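PDB 1F7C: Rho GTPase-activating protein 26 from Gallus gallus, which stimulates GTP hydrolysis by the Rho-family GTPases RhoA and Cdc42 through its RhoGAP domain, the part of the protein present here. Local coordinates for residues A[43-52]-A[86-97]; A[31-41]-A[101-112]. All coordinates share one frame; numbering follows the deposited sequence.

Overall arrangement
Interactions 1 and 2 both use helices 35-51 and 94-106, with the loops next to them, and their centres lie about 17 Å apart. The order along the chain is 31-41, 43-52, 86-97, 101-112, so interaction 1 is nested inside the loop that interaction 2 closes. The two meet where Ile45 CD1 packs 3.6 Å from Leu101 CD1. Between the inner segments run helix 65-76 and Arg60, the predicted arginine finger; the Ile94 side chain in interaction 1 is about 11 Å from that of Arg60, whereas interaction 2 lies away from this site. The pair illustrates how an all-helical GTPase-activating domain joins distant parts of its chain around the loop carrying that predicted finger.

Interaction 1. Residues A[43-52]-A[86-97]; sequences KCIHAVETRG and TEICAEWEIKTI
Ile97 carries CG2 anti to its backbone N and CG1 anti to its carbonyl carbon (chi1 -64°), which sends two methyl branches into helix 35-51: CG2 reaches Cys44 SG (4.0 Å) while CD1 meets Ala47 CB at the same separation. The side chain is thus a knob in a hole formed by Cys44, Ala47, Val48 and Arg51. Arg51, extended from CG to NE, crosses it at about a right angle with NH2 3.4 Å from Ile97 CD1, and lays its guanidinium against the 89-92 turn, one face over Ala90 CA and an edge toward Trp92 O. The same NH2 is 3.2 Å from Cys89 O, but the angle is too poor for a hydrogen bond. Ile94 CD1 lies 3.7 Å from Gly52 CA, where a side chain would clash. Toward Lys43 the contact turns polar: Lys43 NZ gives a weak hydrogen bond to Thr86 O (3.2 Å), a water donates to Lys43 O and makes weak bonds with His46 ND1 and Ile88 N, and OE1 of the poorly ordered Glu87 comes 3.0 Å from His46 CE1, ring and carboxylate planes 64° apart. With an alanine here instead of His46, the water would probably lose one weak partner and the Glu87 carboxylate the ring beside it. Here a single knob of helix 94-106 fills a hole of helix 35-51, flanked by loop 86-93, within the all-helical RhoGAP fold.

Interaction 2. Residues A[31-41]-A[101-112]; sequences AQLDSIGFSII and LKTYLRMLPGPL
Ile41 and Tyr104 meet between helices 35-41 and 101-106, which run nearly antiparallel at 153° with their axes 10.7 Å apart at closest approach. Tyr104 spans this gap: its CG lies anti to the backbone N (chi1 160°), and the ring reaches Gly37 in the first turn of the opposing helix. Its OH donates to Gln32 O, in the loop that precedes that helix, at 2.7 Å, from above the carbonyl plane, 41° out of it. The same oxygen takes a weak bond from Asp34 N across the inverse gamma turn centred on Leu33. Ala31 CB sits at the ring edge, 3.4 Å from CE1, while Ile41 CD1 comes to within 4.0 Å of CD2 and also touches Leu101 CG (4.0 Å), the Ile41 and Leu101 side chains crossing at about a right angle. Gly37 CA approaches the hydroxyl at 3.1 Å; a CB there would collide with it. Leu33 CD2 packs on Leu112 CD1 (4.0 Å), and Leu108 CD2 lies against the Ala31 carbonyl. Asp34 caps the helix through a weak bond from Gly37 N. A buried tyrosine surrounded by aliphatic carbon thus has its one polar atom paired with a backbone carbonyl, tying the approach to helix 35-51 to helix 94-106.

Interaction 1. Residues A[43-52]-A[86-97]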
loop_
_atom_site.group_PDB
_atom_site.type_symbol
_atom_site.label_atom_id
_atom_site.label_comp_id
_atom_site.label_asym_id
_atom_site.label_seq_id
_atom_site.Cartn_x
_atom_site.Cartn_y
_atom_site.Cartn_z
ATOM N N LYS A 43 -6.571 -6.442 9.993
ATOM C CA LYS A 43 -6.518 -6.047 11.389
ATOM C C LYS A 43 -5.845 -4.687 11.526
ATOM O O LYS A 43 -6.243 -3.871 12.360
ATOM C CB LYS A 43 -5.749 -7.080 12.208
ATOM C CG LYS A 43 -6.407 -8.442 12.318
ATOM C CD LYS A 43 -5.510 -9.390 13.123
ATOM C CE LYS A 43 -6.075 -10.807 13.192
ATOM N NZ LYS A 43 -7.407 -10.873 13.861
ATOM N N CYS A 44 -4.828 -4.439 10.705
ATOM C CA CYS A 44 -4.110 -3.174 10.753
ATOM C C CYS A 44 -4.914 -2.040 10.136
ATOM O O CYS A 44 -4.916 -0.918 10.647
ATOM C CB CYS A 44 -2.766 -3.294 10.043
ATOM S SG CYS A 44 -1.529 -4.243 10.942
ATOM N N ILE A 45 -5.599 -2.329 9.037
ATOM C CA ILE A 45 -6.400 -1.310 8.374
ATOM C C ILE A 45 -7.515 -0.862 9.303
ATOM O O ILE A 45 -7.750 0.330 9.483
ATOM C CB ILE A 45 -7.039 -1.840 7.070
ATOM C CG1 ILE A 45 -5.963 -2.053 6.011
ATOM C CG2 ILE A 45 -8.090 -0.878 6.567
ATOM C CD1 ILE A 45 -4.948 -0.968 5.982
ATOM N N HIS A 46 -8.187 -1.838 9.899
ATOM C CA HIS A 46 -9.290 -1.564 10.798
ATOM C C HIS A 46 -8.912 -0.710 11.994
ATOM O O HIS A 46 -9.645 0.213 12.350
ATOM C CB HIS A 46 -9.915 -2.869 11.283
ATOM C CG HIS A 46 -11.085 -2.662 12.189
ATOM N ND1 HIS A 46 -10.960 -2.592 13.560
ATOM C CD2 HIS A 46 -12.390 -2.428 11.914
ATOM C CE1 HIS A 46 -12.140 -2.321 14.091
ATOM N NE2 HIS A 46 -13.023 -2.216 13.116
ATOM N N ALA A 47 -7.775 -1.012 12.613
ATOM C CA ALA A 47 -7.333 -0.256 13.778
ATOM C C ALA A 47 -6.997 1.194 13.430
ATOM O O ALA A 47 -7.360 2.126 14.161
ATOM C CB ALA A 47 -6.119 -0.932 14.420
ATOM N N VAL A 48 -6.295 1.384 12.320
ATOM C CA VAL A 48 -5.930 2.723 11.908
ATOM C C VAL A 48 -7.187 3.531 11.614
ATOM O O VAL A 48 -7.301 4.673 12.029
ATOM C CB VAL A 48 -4.996 2.687 10.661
ATOM C CG1 VAL A 48 -4.799 4.086 10.080
ATOM C CG2 VAL A 48 -3.650 2.130 11.061
ATOM N N GLU A 49 -8.147 2.937 10.917
ATOM C CA GLU A 49 -9.349 3.674 10.586
ATOM C C GLU A 49 -10.251 3.977 11.767
ATOM O O GLU A 49 -10.722 5.102 11.898
ATOM C CB GLU A 49 -10.135 2.955 9.499
ATOM C CG GLU A 49 -9.352 2.801 8.225
ATOM C CD GLU A 49 -10.201 2.324 7.077
ATOM O OE1 GLU A 49 -11.286 1.792 7.357
ATOM O OE2 GLU A 49 -9.787 2.476 5.908
ATOM N N THR A 50 -10.487 2.991 12.629
ATOM C CA THR A 50 -11.361 3.199 13.781
ATOM C C THR A 50 -10.776 4.007 14.933
ATOM O O THR A 50 -11.529 4.478 15.782
ATOM C CB THR A 50 -11.908 1.852 14.360
ATOM O OG1 THR A 50 -10.823 0.971 14.673
ATOM C CG2 THR A 50 -12.845 1.184 13.368
ATOM N N ARG A 51 -9.460 4.185 14.987
ATOM C CA ARG A 51 -8.907 4.972 16.084
ATOM C C ARG A 51 -7.627 5.743 15.823
ATOM O O ARG A 51 -7.058 6.327 16.745
ATOM C CB ARG A 51 -8.735 4.096 17.331
ATOM C CG ARG A 51 -7.826 2.900 17.173
ATOM C CD ARG A 51 -8.141 1.857 18.247
ATOM N NE ARG A 51 -7.230 0.714 18.213
ATOM C CZ ARG A 51 -5.958 0.753 18.608
ATOM N NH1 ARG A 51 -5.431 1.882 19.081
ATOM N NH2 ARG A 51 -5.204 -0.336 18.518
ATOM N N GLY A 52 -7.173 5.783 14.579
ATOM C CA GLY A 52 -5.949 6.517 14.304
ATOM C C GLY A 52 -5.983 7.385 13.063
ATOM O O GLY A 52 -4.949 7.924 12.653
ATOM N N THR A 86 -10.520 -11.540 15.873
ATOM C CA THR A 86 -10.044 -10.650 16.923
ATOM C C THR A 86 -9.650 -9.285 16.352
ATOM O O THR A 86 -9.701 -9.064 15.142
ATOM C CB THR A 86 -8.826 -11.272 17.661
ATOM O OG1 THR A 86 -8.815 -10.822 19.020
ATOM C CG2 THR A 86 -7.511 -10.862 16.989
ATOM N N GLU A 87 -9.260 -8.377 17.238
ATOM C CA GLU A 87 -8.846 -7.037 16.851
ATOM C C GLU A 87 -7.685 -6.605 17.729
ATOM O O GLU A 87 -7.620 -6.971 18.901
ATOM C CB GLU A 87 -10.012 -6.056 16.999
ATOM C CG GLU A 87 -10.966 -6.065 15.813
ATOM C CD GLU A 87 -12.235 -5.275 16.068
ATOM O OE1 GLU A 87 -12.137 -4.116 16.529
ATOM O OE2 GLU A 87 -13.332 -5.813 15.796
ATOM N N ILE A 88 -6.770 -5.831 17.160
ATOM C CA ILE A 88 -5.607 -5.366 17.900
ATOM C C ILE A 88 -6.012 -4.601 19.157
ATOM O O ILE A 88 -6.938 -3.785 19.131
ATOM C CB ILE A 88 -4.716 -4.467 17.021
ATOM C CG1 ILE A 88 -4.333 -5.219 15.739
ATOM C CG2 ILE A 88 -3.468 -4.059 17.788
ATOM C CD1 ILE A 88 -3.442 -4.436 14.801
ATOM N N CYS A 89 -5.316 -4.874 20.257
ATOM C CA CYS A 89 -5.589 -4.226 21.541
ATOM C C CYS A 89 -5.168 -2.759 21.552
ATOM O O CYS A 89 -4.246 -2.353 20.847
ATOM C CB CYS A 89 -4.858 -4.969 22.667
ATOM S SG CYS A 89 -5.206 -4.353 24.334
ATOM N N ALA A 90 -5.854 -1.973 22.375
ATOM C CA ALA A 90 -5.572 -0.551 22.505
ATOM C C ALA A 90 -4.180 -0.303 23.068
ATOM O O ALA A 90 -3.650 0.800 22.974
ATOM C CB ALA A 90 -6.619 0.108 23.392
ATOM N N GLU A 91 -3.588 -1.336 23.656
ATOM C CA GLU A 91 -2.254 -1.228 24.238
ATOM C C GLU A 91 -1.214 -0.936 23.162
ATOM O O GLU A 91 -0.106 -0.484 23.457
ATOM C CB GLU A 91 -1.888 -2.527 24.960
ATOM C CG GLU A 91 -2.735 -2.797 26.197
ATOM C CD GLU A 91 -2.579 -4.215 26.720
ATOM O OE1 GLU A 91 -1.423 -4.659 26.912
ATOM O OE2 GLU A 91 -3.617 -4.879 26.944
ATOM N N TRP A 92 -1.583 -1.195 21.912
ATOM C CA TRP A 92 -0.686 -0.979 20.780
ATOM C C TRP A 92 -0.780 0.416 20.162
ATOM O O TRP A 92 -1.857 0.871 19.783
ATOM C CB TRP A 92 -0.954 -2.038 19.707
ATOM C CG TRP A 92 -0.583 -3.430 20.131
ATOM C CD1 TRP A 92 -1.435 -4.474 20.367
ATOM C CD2 TRP A 92 0.742 -3.927 20.381
ATOM N NE1 TRP A 92 -0.722 -5.590 20.747
ATOM C CE2 TRP A 92 0.615 -5.282 20.763
ATOM C CE3 TRP A 92 2.023 -3.357 20.320
ATOM C CZ2 TRP A 92 1.725 -6.077 21.082
ATOM C CZ3 TRP A 92 3.123 -4.147 20.637
ATOM C CH2 TRP A 92 2.966 -5.491 21.012
ATOM N N GLU A 93 0.362 1.087 20.064
ATOM C CA GLU A 93 0.429 2.425 19.488
ATOM C C GLU A 93 0.157 2.380 17.986
ATOM O O GLU A 93 0.482 1.395 17.320
ATOM C CB GLU A 93 1.810 3.023 19.746
ATOM C CG GLU A 93 2.157 3.118 21.219
ATOM C CD GLU A 93 3.601 3.519 21.455
ATOM O OE1 GLU A 93 3.980 4.656 21.086
ATOM O OE2 GLU A 93 4.360 2.689 22.008
ATOM N N ILE A 94 -0.438 3.449 17.463
ATOM C CA ILE A 94 -0.752 3.548 16.041
ATOM C C ILE A 94 0.532 3.471 15.200
ATOM O O ILE A 94 0.573 2.773 14.186
ATOM C CB ILE A 94 -1.512 4.879 15.724
ATOM C CG1 ILE A 94 -2.943 4.828 16.287
ATOM C CG2 ILE A 94 -1.546 5.120 14.222
ATOM C CD1 ILE A 94 -3.837 3.787 15.641
ATOM N N LYS A 95 1.570 4.194 15.618
ATOM C CA LYS A 95 2.853 4.196 14.918
ATOM C C LYS A 95 3.376 2.753 14.810
ATOM O O LYS A 95 4.036 2.384 13.844
ATOM C CB LYS A 95 3.860 5.062 15.688
ATOM C CG LYS A 95 4.100 4.586 17.126
ATOM C CD LYS A 95 4.694 5.671 18.032
ATOM C CE LYS A 95 6.042 6.181 17.539
ATOM N NZ LYS A 95 6.656 7.173 18.478
ATOM N N THR A 96 3.059 1.946 15.816
ATOM C CA THR A 96 3.470 0.548 15.874
ATOM C C THR A 96 2.663 -0.295 14.890
ATOM O O THR A 96 3.206 -1.169 14.210
ATOM C CB THR A 96 3.264 -0.021 17.299
ATOM O OG1 THR A 96 4.098 0.688 18.222
ATOM C CG2 THR A 96 3.604 -1.495 17.348
ATOM N N ILE A 97 1.363 -0.025 14.827
ATOM C CA ILE A 97 0.462 -0.741 13.940
ATOM C C ILE A 97 0.683 -0.420 12.458
ATOM O O ILE A 97 0.512 -1.296 11.606
ATOM C CB ILE A 97 -1.000 -0.451 14.327
ATOM C CG1 ILE A 97 -1.257 -0.996 15.738
ATOM C CG2 ILE A 97 -1.963 -1.061 13.287
ATOM C CD1 ILE A 97 -2.593 -0.612 16.337
HETATM O O HOH W 1 -8.207 -4.264 14.440
#

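Interaction 2. Residues A[31-41]-A[101-112]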
loop_
_atom_site.group_PDB
_atom_site.type_symbol
_atom_site.label_atom_id
_atom_site.label_comp_id
_atom_site.label_asym_id
_atom_site.label_seq_id
_atom_site.Cartn_x
_atom_site.Cartn_y
_atom_site.Cartn_z
ATOM N N ALA A 31 6.187 -12.188 5.350
ATOM C CA ALA A 31 5.400 -13.458 5.352
ATOM C C ALA A 31 5.047 -13.879 3.920
ATOM O O ALA A 31 5.872 -13.783 3.006
ATOM C CB ALA A 31 4.124 -13.277 6.178
ATOM N N GLN A 32 3.822 -14.359 3.734
ATOM C CA GLN A 32 3.349 -14.783 2.421
ATOM C C GLN A 32 1.973 -14.173 2.151
ATOM O O GLN A 32 1.394 -13.516 3.015
ATOM C CB GLN A 32 3.242 -16.313 2.360
ATOM C CG GLN A 32 4.569 -17.057 2.408
ATOM C CD GLN A 32 5.369 -16.923 1.120
ATOM O OE1 GLN A 32 4.929 -17.356 0.053
ATOM N NE2 GLN A 32 6.553 -16.324 1.216
ATOM N N LEU A 33 1.458 -14.390 0.948
ATOM C CA LEU A 33 0.142 -13.889 0.598
ATOM C C LEU A 33 -0.916 -14.948 0.892
ATOM O O LEU A 33 -1.709 -15.317 0.019
ATOM C CB LEU A 33 0.083 -13.493 -0.880
ATOM C CG LEU A 33 0.742 -12.167 -1.257
ATOM C CD1 LEU A 33 0.505 -11.871 -2.731
ATOM C CD2 LEU A 33 0.160 -11.062 -0.399
ATOM N N ASP A 34 -0.920 -15.437 2.127
ATOM C CA ASP A 34 -1.883 -16.448 2.551
ATOM C C ASP A 34 -2.962 -15.795 3.420
ATOM O O ASP A 34 -2.963 -14.578 3.599
ATOM C CB ASP A 34 -1.163 -17.538 3.337
ATOM C CG ASP A 34 -0.499 -17.005 4.581
ATOM O OD1 ASP A 34 0.009 -15.861 4.536
ATOM O OD2 ASP A 34 -0.475 -17.731 5.596
ATOM N N SER A 35 -3.873 -16.594 3.962
ATOM C CA SER A 35 -4.933 -16.043 4.796
ATOM C C SER A 35 -4.371 -15.283 5.999
ATOM O O SER A 35 -5.027 -14.391 6.537
ATOM C CB SER A 35 -5.879 -17.153 5.268
ATOM O OG SER A 35 -5.181 -18.139 6.002
ATOM N N ILE A 36 -3.159 -15.623 6.422
ATOM C CA ILE A 36 -2.557 -14.932 7.551
ATOM C C ILE A 36 -2.210 -13.503 7.134
ATOM O O ILE A 36 -2.412 -12.555 7.896
ATOM C CB ILE A 36 -1.284 -15.652 8.033
ATOM C CG1 ILE A 36 -1.635 -17.064 8.504
ATOM C CG2 ILE A 36 -0.638 -14.875 9.170
ATOM C CD1 ILE A 36 -2.581 -17.100 9.681
ATOM N N GLY A 37 -1.692 -13.362 5.916
ATOM C CA GLY A 37 -1.338 -12.056 5.392
ATOM C C GLY A 37 -2.542 -11.127 5.288
ATOM O O GLY A 37 -2.486 -9.996 5.763
ATOM N N PHE A 38 -3.626 -11.589 4.667
ATOM C CA PHE A 38 -4.827 -10.768 4.547
ATOM C C PHE A 38 -5.387 -10.444 5.925
ATOM O O PHE A 38 -6.014 -9.408 6.118
ATOM C CB PHE A 38 -5.907 -11.476 3.735
ATOM C CG PHE A 38 -5.664 -11.458 2.256
ATOM C CD1 PHE A 38 -4.723 -12.308 1.676
ATOM C CD2 PHE A 38 -6.375 -10.588 1.437
ATOM C CE1 PHE A 38 -4.497 -12.290 0.297
ATOM C CE2 PHE A 38 -6.156 -10.563 0.056
ATOM C CZ PHE A 38 -5.214 -11.417 -0.513
ATOM N N SER A 39 -5.168 -11.347 6.872
ATOM C CA SER A 39 -5.627 -11.166 8.239
ATOM C C SER A 39 -4.862 -9.992 8.858
ATOM O O SER A 39 -5.443 -9.092 9.462
ATOM C CB SER A 39 -5.365 -12.445 9.036
ATOM O OG SER A 39 -5.580 -12.251 10.423
ATOM N N ILE A 40 -3.548 -10.016 8.690
ATOM C CA ILE A 40 -2.685 -8.968 9.209
ATOM C C ILE A 40 -3.062 -7.608 8.626
ATOM O O ILE A 40 -3.197 -6.629 9.356
ATOM C CB ILE A 40 -1.205 -9.281 8.883
ATOM C CG1 ILE A 40 -0.771 -10.534 9.655
ATOM C CG2 ILE A 40 -0.318 -8.090 9.223
ATOM C CD1 ILE A 40 0.702 -10.859 9.524
ATOM N N ILE A 41 -3.235 -7.550 7.312
ATOM C CA ILE A 41 -3.600 -6.309 6.655
ATOM C C ILE A 41 -4.943 -5.768 7.138
ATOM O O ILE A 41 -5.065 -4.579 7.432
ATOM C CB ILE A 41 -3.658 -6.490 5.135
ATOM C CG1 ILE A 41 -2.253 -6.744 4.601
ATOM C CG2 ILE A 41 -4.260 -5.251 4.480
ATOM C CD1 ILE A 41 -1.321 -5.579 4.798
ATOM N N LEU A 101 2.385 -3.019 9.436
ATOM C CA LEU A 101 1.840 -3.187 8.103
ATOM C C LEU A 101 2.905 -3.003 7.020
ATOM O O LEU A 101 2.970 -3.786 6.072
ATOM C CB LEU A 101 0.679 -2.207 7.889
ATOM C CG LEU A 101 -0.038 -2.246 6.537
ATOM C CD1 LEU A 101 -1.485 -1.828 6.713
ATOM C CD2 LEU A 101 0.666 -1.343 5.540
ATOM N N LYS A 102 3.745 -1.981 7.158
ATOM C CA LYS A 102 4.780 -1.737 6.158
ATOM C C LYS A 102 5.886 -2.802 6.139
ATOM O O LYS A 102 6.325 -3.223 5.068
ATOM C CB LYS A 102 5.406 -0.349 6.353
ATOM C CG LYS A 102 4.422 0.805 6.242
ATOM C CD LYS A 102 5.125 2.133 6.024
ATOM C CE LYS A 102 6.117 2.441 7.128
ATOM N NZ LYS A 102 6.953 3.639 6.808
ATOM N N THR A 103 6.341 -3.237 7.309
ATOM C CA THR A 103 7.391 -4.251 7.350
ATOM C C THR A 103 6.881 -5.592 6.811
ATOM O O THR A 103 7.633 -6.325 6.171
ATOM C CB THR A 103 7.969 -4.433 8.780
ATOM O OG1 THR A 103 6.970 -4.988 9.640
ATOM C CG2 THR A 103 8.427 -3.096 9.342
ATOM N N TYR A 104 5.609 -5.907 7.059
ATOM C CA TYR A 104 5.025 -7.144 6.546
ATOM C C TYR A 104 5.101 -7.133 5.021
ATOM O O TYR A 104 5.348 -8.165 4.399
ATOM C CB TYR A 104 3.556 -7.284 6.953
ATOM C CG TYR A 104 2.789 -8.261 6.075
ATOM C CD1 TYR A 104 2.854 -9.638 6.298
ATOM C CD2 TYR A 104 2.053 -7.810 4.980
ATOM C CE1 TYR A 104 2.209 -10.544 5.448
ATOM C CE2 TYR A 104 1.405 -8.705 4.119
ATOM C CZ TYR A 104 1.490 -10.071 4.359
ATOM O OH TYR A 104 0.878 -10.954 3.494
ATOM N N LEU A 105 4.869 -5.965 4.430
ATOM C CA LEU A 105 4.909 -5.815 2.984
ATOM C C LEU A 105 6.322 -5.958 2.419
ATOM O O LEU A 105 6.503 -6.430 1.297
ATOM C CB LEU A 105 4.320 -4.462 2.577
ATOM C CG LEU A 105 2.797 -4.348 2.673
ATOM C CD1 LEU A 105 2.357 -2.922 2.382
ATOM C CD2 LEU A 105 2.163 -5.314 1.682
ATOM N N ARG A 106 7.317 -5.545 3.197
ATOM C CA ARG A 106 8.702 -5.647 2.768
ATOM C C ARG A 106 9.261 -7.058 3.002
ATOM O O ARG A 106 10.339 -7.396 2.515
ATOM C CB ARG A 106 9.548 -4.601 3.496
ATOM C CG ARG A 106 9.205 -3.169 3.089
ATOM C CD ARG A 106 10.362 -2.217 3.362
ATOM N NE ARG A 106 10.597 -2.020 4.790
ATOM C CZ ARG A 106 9.969 -1.117 5.536
ATOM N NH1 ARG A 106 9.062 -0.316 4.991
ATOM N NH2 ARG A 106 10.250 -1.018 6.830
ATOM N N MET A 107 8.509 -7.876 3.737
ATOM C CA MET A 107 8.897 -9.251 4.042
ATOM C C MET A 107 8.353 -10.260 3.036
ATOM O O MET A 107 8.609 -11.458 3.152
ATOM C CB MET A 107 8.400 -9.654 5.428
ATOM C CG MET A 107 9.243 -9.171 6.581
ATOM S SD MET A 107 8.460 -9.598 8.145
ATOM C CE MET A 107 8.325 -11.392 8.017
ATOM N N LEU A 108 7.582 -9.789 2.064
ATOM C CA LEU A 108 7.030 -10.690 1.064
ATOM C C LEU A 108 8.147 -11.143 0.140
ATOM O O LEU A 108 9.028 -10.356 -0.214
ATOM C CB LEU A 108 5.932 -9.989 0.272
ATOM C CG LEU A 108 4.700 -9.653 1.113
ATOM C CD1 LEU A 108 3.726 -8.826 0.296
ATOM C CD2 LEU A 108 4.049 -10.945 1.602
ATOM N N PRO A 109 8.139 -12.427 -0.253
ATOM C CA PRO A 109 9.188 -12.935 -1.146
ATOM C C PRO A 109 9.441 -11.992 -2.317
ATOM O O PRO A 109 10.571 -11.821 -2.761
ATOM C CB PRO A 109 8.653 -14.304 -1.579
ATOM C CG PRO A 109 7.160 -14.214 -1.323
ATOM C CD PRO A 109 7.097 -13.442 -0.036
ATOM N N GLY A 110 8.379 -11.371 -2.808
ATOM C CA GLY A 110 8.530 -10.440 -3.906
ATOM C C GLY A 110 7.644 -9.239 -3.675
ATOM O O GLY A 110 6.806 -9.261 -2.779
ATOM N N PRO A 111 7.815 -8.162 -4.450
ATOM C CA PRO A 111 6.956 -6.998 -4.236
ATOM C C PRO A 111 5.519 -7.327 -4.635
ATOM O O PRO A 111 5.293 -8.068 -5.589
ATOM C CB PRO A 111 7.586 -5.936 -5.134
ATOM C CG PRO A 111 8.180 -6.761 -6.261
ATOM C CD PRO A 111 8.807 -7.906 -5.509
ATOM N N LEU A 112 4.555 -6.772 -3.903
ATOM C CA LEU A 112 3.142 -7.009 -4.182
ATOM C C LEU A 112 2.781 -6.713 -5.643
ATOM O O LEU A 112 1.998 -7.438 -6.251
ATOM C CB LEU A 112 2.280 -6.155 -3.250
ATOM C CG LEU A 112 0.772 -6.434 -3.259
ATOM C CD1 LEU A 112 0.510 -7.828 -2.695
ATOM C CD2 LEU A 112 0.044 -5.391 -2.418
#